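Local coordinates for aldehyde dehydrogenase (Burkholderia vietnamiensis, PDB 5KF0), which probably oxidises aldehydes to carboxylic acids using a nicotinamide adenine dinucleotide cofactor, and is seen here with NADPH bound, at residues Q297-V301 with R407-S411; V332-E338 with G366-A371; W347-A351 with E380-Y384. Residue numbers count along the deposited sequence, not the author numbering.

Contact 1 of 3, residues Q297-V301 with R407-S411; sequences QRILV and RVNDS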
# COMPACT_ATOMS: atom_id res chain seq x y z
N GLN A 297 -15.36 32.30 -1.07
CA GLN A 297 -15.36 33.64 -1.64
C GLN A 297 -16.33 33.80 -2.80
O GLN A 297 -16.88 34.89 -2.99
CB GLN A 297 -13.95 34.02 -2.11
CG GLN A 297 -13.77 35.48 -2.55
CD GLN A 297 -12.30 35.81 -2.81
OE1 GLN A 297 -11.41 35.31 -2.12
NE2 GLN A 297 -12.05 36.66 -3.80
N ARG A 298 -16.58 32.73 -3.55
CA ARG A 298 -17.43 32.78 -4.74
C ARG A 298 -18.48 31.69 -4.62
O ARG A 298 -18.15 30.55 -4.28
CB ARG A 298 -16.60 32.59 -6.02
CG ARG A 298 -15.50 33.63 -6.20
CD ARG A 298 -14.71 33.38 -7.49
NE ARG A 298 -13.83 32.21 -7.36
CZ ARG A 298 -13.54 31.38 -8.35
NH1 ARG A 298 -14.09 31.54 -9.56
NH2 ARG A 298 -12.72 30.35 -8.12
N ILE A 299 -19.73 32.04 -4.90
CA ILE A 299 -20.85 31.11 -4.77
C ILE A 299 -21.58 31.08 -6.10
O ILE A 299 -22.17 32.08 -6.51
CB ILE A 299 -21.79 31.53 -3.63
CG1 ILE A 299 -21.04 31.58 -2.29
CG2 ILE A 299 -22.97 30.57 -3.55
CD1 ILE A 299 -21.86 32.25 -1.18
N LEU A 300 -21.56 29.93 -6.77
CA LEU A 300 -22.19 29.76 -8.08
C LEU A 300 -23.44 28.90 -7.91
O LEU A 300 -23.34 27.75 -7.48
CB LEU A 300 -21.21 29.11 -9.07
CG LEU A 300 -19.94 29.91 -9.37
CD1 LEU A 300 -18.79 29.54 -8.40
CD2 LEU A 300 -19.51 29.72 -10.80
N VAL A 301 -24.60 29.46 -8.25
CA VAL A 301 -25.88 28.84 -7.93
C VAL A 301 -26.69 28.62 -9.21
O VAL A 301 -26.83 29.53 -10.03
CB VAL A 301 -26.67 29.69 -6.94
CG1 VAL A 301 -27.98 29.05 -6.61
CG2 VAL A 301 -25.83 29.93 -5.67
N ARG A 407 -15.97 28.37 -14.56
CA ARG A 407 -15.84 29.62 -13.82
C ARG A 407 -15.13 29.41 -12.48
O ARG A 407 -14.38 30.29 -12.05
CB ARG A 407 -17.23 30.24 -13.65
CG ARG A 407 -17.69 30.84 -14.99
CD ARG A 407 -19.20 30.99 -15.13
NE ARG A 407 -19.72 32.05 -14.28
CZ ARG A 407 -21.02 32.27 -14.09
NH1 ARG A 407 -21.93 31.50 -14.68
NH2 ARG A 407 -21.41 33.26 -13.30
N VAL A 408 -15.30 28.25 -11.85
CA VAL A 408 -14.47 27.93 -10.69
C VAL A 408 -12.99 27.97 -11.09
O VAL A 408 -12.14 28.53 -10.38
CB VAL A 408 -14.85 26.56 -10.10
CG1 VAL A 408 -13.83 26.14 -9.02
CG2 VAL A 408 -16.27 26.60 -9.52
N ASN A 409 -12.66 27.35 -12.23
CA ASN A 409 -11.29 27.29 -12.71
C ASN A 409 -10.78 28.63 -13.23
O ASN A 409 -9.57 28.74 -13.50
CB ASN A 409 -11.17 26.26 -13.84
CG ASN A 409 -11.11 24.83 -13.34
OD1 ASN A 409 -10.70 24.56 -12.21
ND2 ASN A 409 -11.50 23.88 -14.21
N ASP A 410 -11.65 29.62 -13.43
CA ASP A 410 -11.27 30.92 -13.96
C ASP A 410 -10.60 31.74 -12.85
O ASP A 410 -11.17 32.68 -12.29
CB ASP A 410 -12.49 31.63 -14.53
CG ASP A 410 -12.20 33.06 -14.94
OD1 ASP A 410 -11.07 33.30 -15.45
OD2 ASP A 410 -13.07 33.95 -14.72
N SER A 411 -9.37 31.35 -12.54
CA SER A 411 -8.67 31.84 -11.36
C SER A 411 -7.19 31.50 -11.48
O SER A 411 -6.83 30.51 -12.13
CB SER A 411 -9.23 31.20 -10.08
OG SER A 411 -8.48 31.61 -8.95

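Contact 2 of 3, residues V332-E338 with G366-A371; sequences VGPMISE and GAMFEA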
# COMPACT_ATOMS: atom_id res chain seq x y z
N VAL A 332 -18.66 36.83 13.81
CA VAL A 332 -17.78 37.67 13.00
C VAL A 332 -16.96 38.54 13.96
O VAL A 332 -17.47 39.54 14.48
CB VAL A 332 -18.57 38.51 12.00
CG1 VAL A 332 -17.65 39.43 11.20
CG2 VAL A 332 -19.37 37.58 11.07
N GLY A 333 -15.70 38.19 14.18
CA GLY A 333 -14.82 39.04 14.95
C GLY A 333 -14.09 40.04 14.06
O GLY A 333 -14.36 40.15 12.86
N PRO A 334 -13.14 40.77 14.64
CA PRO A 334 -12.38 41.76 13.86
C PRO A 334 -11.51 41.10 12.80
O PRO A 334 -10.98 40.00 12.99
CB PRO A 334 -11.51 42.45 14.91
CG PRO A 334 -11.30 41.39 15.94
CD PRO A 334 -12.63 40.67 16.02
N MET A 335 -11.33 41.80 11.69
CA MET A 335 -10.23 41.41 10.81
C MET A 335 -8.90 41.70 11.50
O MET A 335 -8.83 42.41 12.51
CB MET A 335 -10.33 42.14 9.47
CG MET A 335 -11.53 41.68 8.64
SD MET A 335 -11.65 42.54 7.07
CE MET A 335 -10.14 41.96 6.26
N ILE A 336 -7.83 41.13 10.95
CA ILE A 336 -6.55 41.11 11.65
C ILE A 336 -5.95 42.50 11.81
O ILE A 336 -5.17 42.72 12.74
CB ILE A 336 -5.58 40.16 10.93
CG1 ILE A 336 -4.32 39.92 11.78
CG2 ILE A 336 -5.24 40.67 9.51
CD1 ILE A 336 -4.62 39.31 13.15
N SER A 337 -6.32 43.46 10.95
CA SER A 337 -5.83 44.83 11.10
C SER A 337 -6.72 45.77 10.31
O SER A 337 -7.41 45.36 9.37
CB SER A 337 -4.39 44.97 10.63
OG SER A 337 -4.31 44.78 9.22
N GLU A 338 -6.68 47.06 10.69
CA GLU A 338 -7.38 48.08 9.92
C GLU A 338 -6.86 48.15 8.48
O GLU A 338 -7.64 48.41 7.56
CB GLU A 338 -7.25 49.45 10.59
CG GLU A 338 -8.02 49.55 11.88
CD GLU A 338 -8.18 50.99 12.36
OE1 GLU A 338 -7.71 51.91 11.65
OE2 GLU A 338 -8.77 51.19 13.44
N GLY A 366 -13.40 50.50 10.98
CA GLY A 366 -12.08 50.05 11.38
C GLY A 366 -11.88 48.62 10.91
O GLY A 366 -12.14 48.28 9.75
N ALA A 367 -11.45 47.76 11.83
CA ALA A 367 -11.29 46.35 11.51
C ALA A 367 -12.58 45.55 11.65
O ALA A 367 -12.56 44.34 11.38
CB ALA A 367 -10.19 45.72 12.37
N MET A 368 -13.68 46.17 12.07
CA MET A 368 -14.96 45.46 12.19
C MET A 368 -15.68 45.54 10.85
O MET A 368 -16.34 46.54 10.53
CB MET A 368 -15.80 46.03 13.33
CG MET A 368 -15.13 45.96 14.69
SD MET A 368 -14.52 44.33 15.22
CE MET A 368 -15.99 43.34 15.14
N PHE A 369 -15.57 44.46 10.07
CA PHE A 369 -16.15 44.33 8.74
C PHE A 369 -17.32 43.36 8.85
O PHE A 369 -17.12 42.19 9.17
CB PHE A 369 -15.07 43.81 7.78
CG PHE A 369 -15.29 44.13 6.33
CD1 PHE A 369 -16.47 43.81 5.68
CD2 PHE A 369 -14.25 44.70 5.58
CE1 PHE A 369 -16.64 44.08 4.33
CE2 PHE A 369 -14.41 44.98 4.22
CZ PHE A 369 -15.62 44.67 3.60
N GLU A 370 -18.55 43.84 8.60
CA GLU A 370 -19.63 42.90 8.81
C GLU A 370 -19.68 41.86 7.68
O GLU A 370 -19.10 42.01 6.61
CB GLU A 370 -20.97 43.63 8.96
CG GLU A 370 -21.52 44.29 7.73
CD GLU A 370 -22.83 45.03 8.02
OE1 GLU A 370 -23.50 44.70 9.03
OE2 GLU A 370 -23.18 45.93 7.24
N ALA A 371 -20.36 40.76 7.99
CA ALA A 371 -20.57 39.73 6.98
C ALA A 371 -21.31 40.36 5.80
O ALA A 371 -22.37 40.97 5.98
CB ALA A 371 -21.35 38.55 7.55
O HOH W 1 -14.61 41.68 10.50

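Contact 3 of 3, residues W347-A351 with E380-Y384; sequences WMDAA and EQDLY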
# COMPACT_ATOMS: atom_id res chain seq x y z
N TRP A 347 -11.44 47.05 -2.51
CA TRP A 347 -11.88 46.15 -3.58
C TRP A 347 -13.40 46.12 -3.67
O TRP A 347 -13.97 46.04 -4.77
CB TRP A 347 -11.36 44.73 -3.34
CG TRP A 347 -9.87 44.57 -3.33
CD1 TRP A 347 -8.93 45.53 -3.60
CD2 TRP A 347 -9.15 43.38 -3.03
NE1 TRP A 347 -7.67 45.00 -3.49
CE2 TRP A 347 -7.77 43.68 -3.13
CE3 TRP A 347 -9.53 42.08 -2.67
CZ2 TRP A 347 -6.78 42.72 -2.89
CZ3 TRP A 347 -8.54 41.13 -2.44
CH2 TRP A 347 -7.18 41.46 -2.55
N MET A 348 -14.08 46.13 -2.52
CA MET A 348 -15.53 46.13 -2.52
C MET A 348 -16.07 47.39 -3.18
O MET A 348 -16.97 47.33 -4.02
CB MET A 348 -16.07 45.99 -1.10
CG MET A 348 -17.58 45.86 -1.01
SD MET A 348 -18.14 45.62 0.68
CE MET A 348 -17.62 47.17 1.43
N ASP A 349 -15.52 48.55 -2.80
CA ASP A 349 -15.93 49.81 -3.41
C ASP A 349 -15.74 49.78 -4.92
O ASP A 349 -16.59 50.26 -5.67
CB ASP A 349 -15.15 50.98 -2.81
CG ASP A 349 -15.48 51.23 -1.35
OD1 ASP A 349 -16.50 50.71 -0.86
OD2 ASP A 349 -14.71 51.97 -0.69
N ALA A 350 -14.61 49.22 -5.38
CA ALA A 350 -14.34 49.18 -6.81
C ALA A 350 -15.33 48.29 -7.54
O ALA A 350 -15.79 48.62 -8.64
CB ALA A 350 -12.91 48.70 -7.07
N ALA A 351 -15.69 47.15 -6.94
CA ALA A 351 -16.67 46.27 -7.56
C ALA A 351 -18.02 46.96 -7.69
O ALA A 351 -18.68 46.88 -8.73
CB ALA A 351 -16.78 44.96 -6.77
N GLU A 380 -13.62 40.29 -13.80
CA GLU A 380 -12.34 40.99 -13.88
C GLU A 380 -11.95 41.67 -12.57
O GLU A 380 -10.78 42.04 -12.42
CB GLU A 380 -12.40 42.05 -14.99
CG GLU A 380 -13.03 43.39 -14.58
CD GLU A 380 -14.55 43.37 -14.50
OE1 GLU A 380 -15.13 44.39 -14.05
OE2 GLU A 380 -15.18 42.35 -14.89
N GLN A 381 -12.88 41.82 -11.63
CA GLN A 381 -12.65 42.63 -10.44
C GLN A 381 -11.67 41.99 -9.46
O GLN A 381 -11.63 40.77 -9.30
CB GLN A 381 -13.97 42.87 -9.70
CG GLN A 381 -14.88 43.89 -10.37
CD GLN A 381 -14.23 45.25 -10.45
OE1 GLN A 381 -13.77 45.79 -9.44
NE2 GLN A 381 -14.16 45.82 -11.65
N ASP A 382 -10.90 42.85 -8.77
CA ASP A 382 -10.04 42.37 -7.69
C ASP A 382 -10.83 41.57 -6.66
O ASP A 382 -10.33 40.56 -6.14
CB ASP A 382 -9.35 43.55 -6.99
CG ASP A 382 -8.26 44.17 -7.84
OD1 ASP A 382 -7.83 43.54 -8.83
OD2 ASP A 382 -7.83 45.29 -7.50
N LEU A 383 -12.05 42.00 -6.34
CA LEU A 383 -12.86 41.28 -5.37
C LEU A 383 -13.16 39.86 -5.84
O LEU A 383 -13.34 38.97 -5.01
CB LEU A 383 -14.16 42.03 -5.10
CG LEU A 383 -15.01 41.51 -3.94
CD1 LEU A 383 -14.29 41.79 -2.62
CD2 LEU A 383 -16.38 42.14 -3.94
N TYR A 384 -13.21 39.65 -7.16
CA TYR A 384 -13.46 38.32 -7.70
C TYR A 384 -12.18 37.48 -7.73
O TYR A 384 -12.19 36.32 -7.30
CB TYR A 384 -14.04 38.42 -9.12
CG TYR A 384 -14.62 37.11 -9.60
CD1 TYR A 384 -15.97 36.82 -9.43
CD2 TYR A 384 -13.81 36.14 -10.18
CE1 TYR A 384 -16.49 35.61 -9.82
CE2 TYR A 384 -14.33 34.92 -10.59
CZ TYR A 384 -15.68 34.67 -10.41
OH TYR A 384 -16.20 33.45 -10.78
O HOH W 2 -12.93 44.71 -6.88

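Contact 1 of 3, residues Q297-V301 with R407-S411
A single guanidinium bonds to the end of a helix: Arg298 gives two hydrogen bonds to backbone carbonyls, NH1 to O of Arg407 at 2.8 Å (angle at the hydrogen 145°) and NH2 to O of Val408 at 3.0 Å (176°). Both oxygens lie near the guanidinium plane, so the group meets them edge-on. They belong to the last turn of helix 401-409, where Arg407 O also accepts a weak bond from Asp410 N at 3.1 Å; Asp410 then centres an inverse gamma turn, after which Ser411 CB still lies 4.1 Å from NH2 of Arg298. Two residues along strand 298-302, on the same face, Leu300 supplies the apolar half. Its CD1 lies 4.0 Å from CG2 of Val408, and its CD2 lies 3.7 Å from CB of Arg407 and over one face of that residue's guanidinium, which forms salt bridges with Asp403 and Glu396 and a hydrogen bond to Lys397 O. The helix is thereby packed against the central sheet of the ALDH catalytic domain, with Val408 also touching strand 263-266. A buried cation is thus paired with main-chain carbonyls of the last turn, consistent with the partial negative charge at a helix C-terminus.

Contact 2 of 3, residues V332-E338 with G366-A371
Pro334 and Met335 form the apolar centre of this contact, which joins the loop ahead of helix 338-353 to the start of strand 368-375, within the aldehyde dehydrogenase fold. The two residues engage successive strand residues: CB of Pro334 lies 3.6 Å from SD of Met368, while SD of Met335 approaches CD2 of Phe369 to 3.7 Å. The latter is a Met-aromatic contact, the sulfur standing 4.7 Å from the ring centroid and 57° off its normal, an oblique approach. Phe369 carries its ring on to helix 338-353, where it touches Leu344 and Met348. Toward one end, Val332 CG2 meets CB of Ala371 at 4.2 Å; toward the other, Ala367 CB sits 4.3 Å from CB of Pro334 and 4.0 Å from the carbonyl carbon of Ser337, the N-cap residue of the helix. Polar links are few. Met335 N donates to Ala367 O at 2.8 Å and 159°, and CA of Pro334 makes a CA-H...O contact with the same oxygen at 3.6 Å. Where the backbones separate, a water lies 2.8 Å from Gly333 O, to which it can donate, and accepts from Phe369 N at 3.0 Å. At the solvent-facing edge the aliphatic part of Glu338 passes Ala367, CG to N 3.9 Å.

Contact 3 of 3, residues W347-A351 with E380-Y384
Glu380 opens the segment without touching helix 338-353, but its OE1 accepts a hydrogen bond from NE2 of Gln381 at 3.0 Å and 174°, which orients that amide. Gln381, the N-cap residue of helix 382-385, thus presents OE1 to the other helix. The oxygen comes within 3.4 Å of Ala351 N, but the angle is poor and that amide is already bonded to Trp347 O at 3.0 Å. A water makes the link instead: it donates to Gln381 OE1 (2.9 Å) and Trp347 O (2.7 Å) and accepts from Leu383 N (2.9 Å). At Asp382 begins the short helix 382-385, packed between helix 338-353 and the sheet of the aldehyde dehydrogenase fold, and CB of Asp382 makes a CH-pi contact with Trp347, 3.8 Å from the centroid of the five-membered ring and 9° off the normal. Leu383 follows, with CD1 4.2 Å from CB of Trp347 and CD2 4.0 Å from CB of Ala351, while also packing on Leu374 and Ile394 of the sheet. Tyr384 turns away, its OH hydrogen-bonded to Glu396 and to Arg298 NH1.

Overall arrangement
Contact 3 lies between the other two in space. It touches contact 1, with centres 14 Å apart, through probable hydrogen bonds from Gln297 NE2 to Leu383 O (2.9 Å) and between Arg298 NH1 and Tyr384 OH (3.1 Å). It touches contact 2, centres 18 Å apart, where Phe369 CZ packs on Met348 CE at 3.9 Å. Contacts 1 and 2 do not meet; their nearest atoms are about 11 Å apart, although both reach the same mixed sheet. Along the chain, contacts 2 and 3 are nested within the loop closed by contact 1 and interleave. The bound NADPH lies about 9, 10 and 12 Å from the side chains of Ser337, Trp347 and Ser411, so these three stand back from the cofactor.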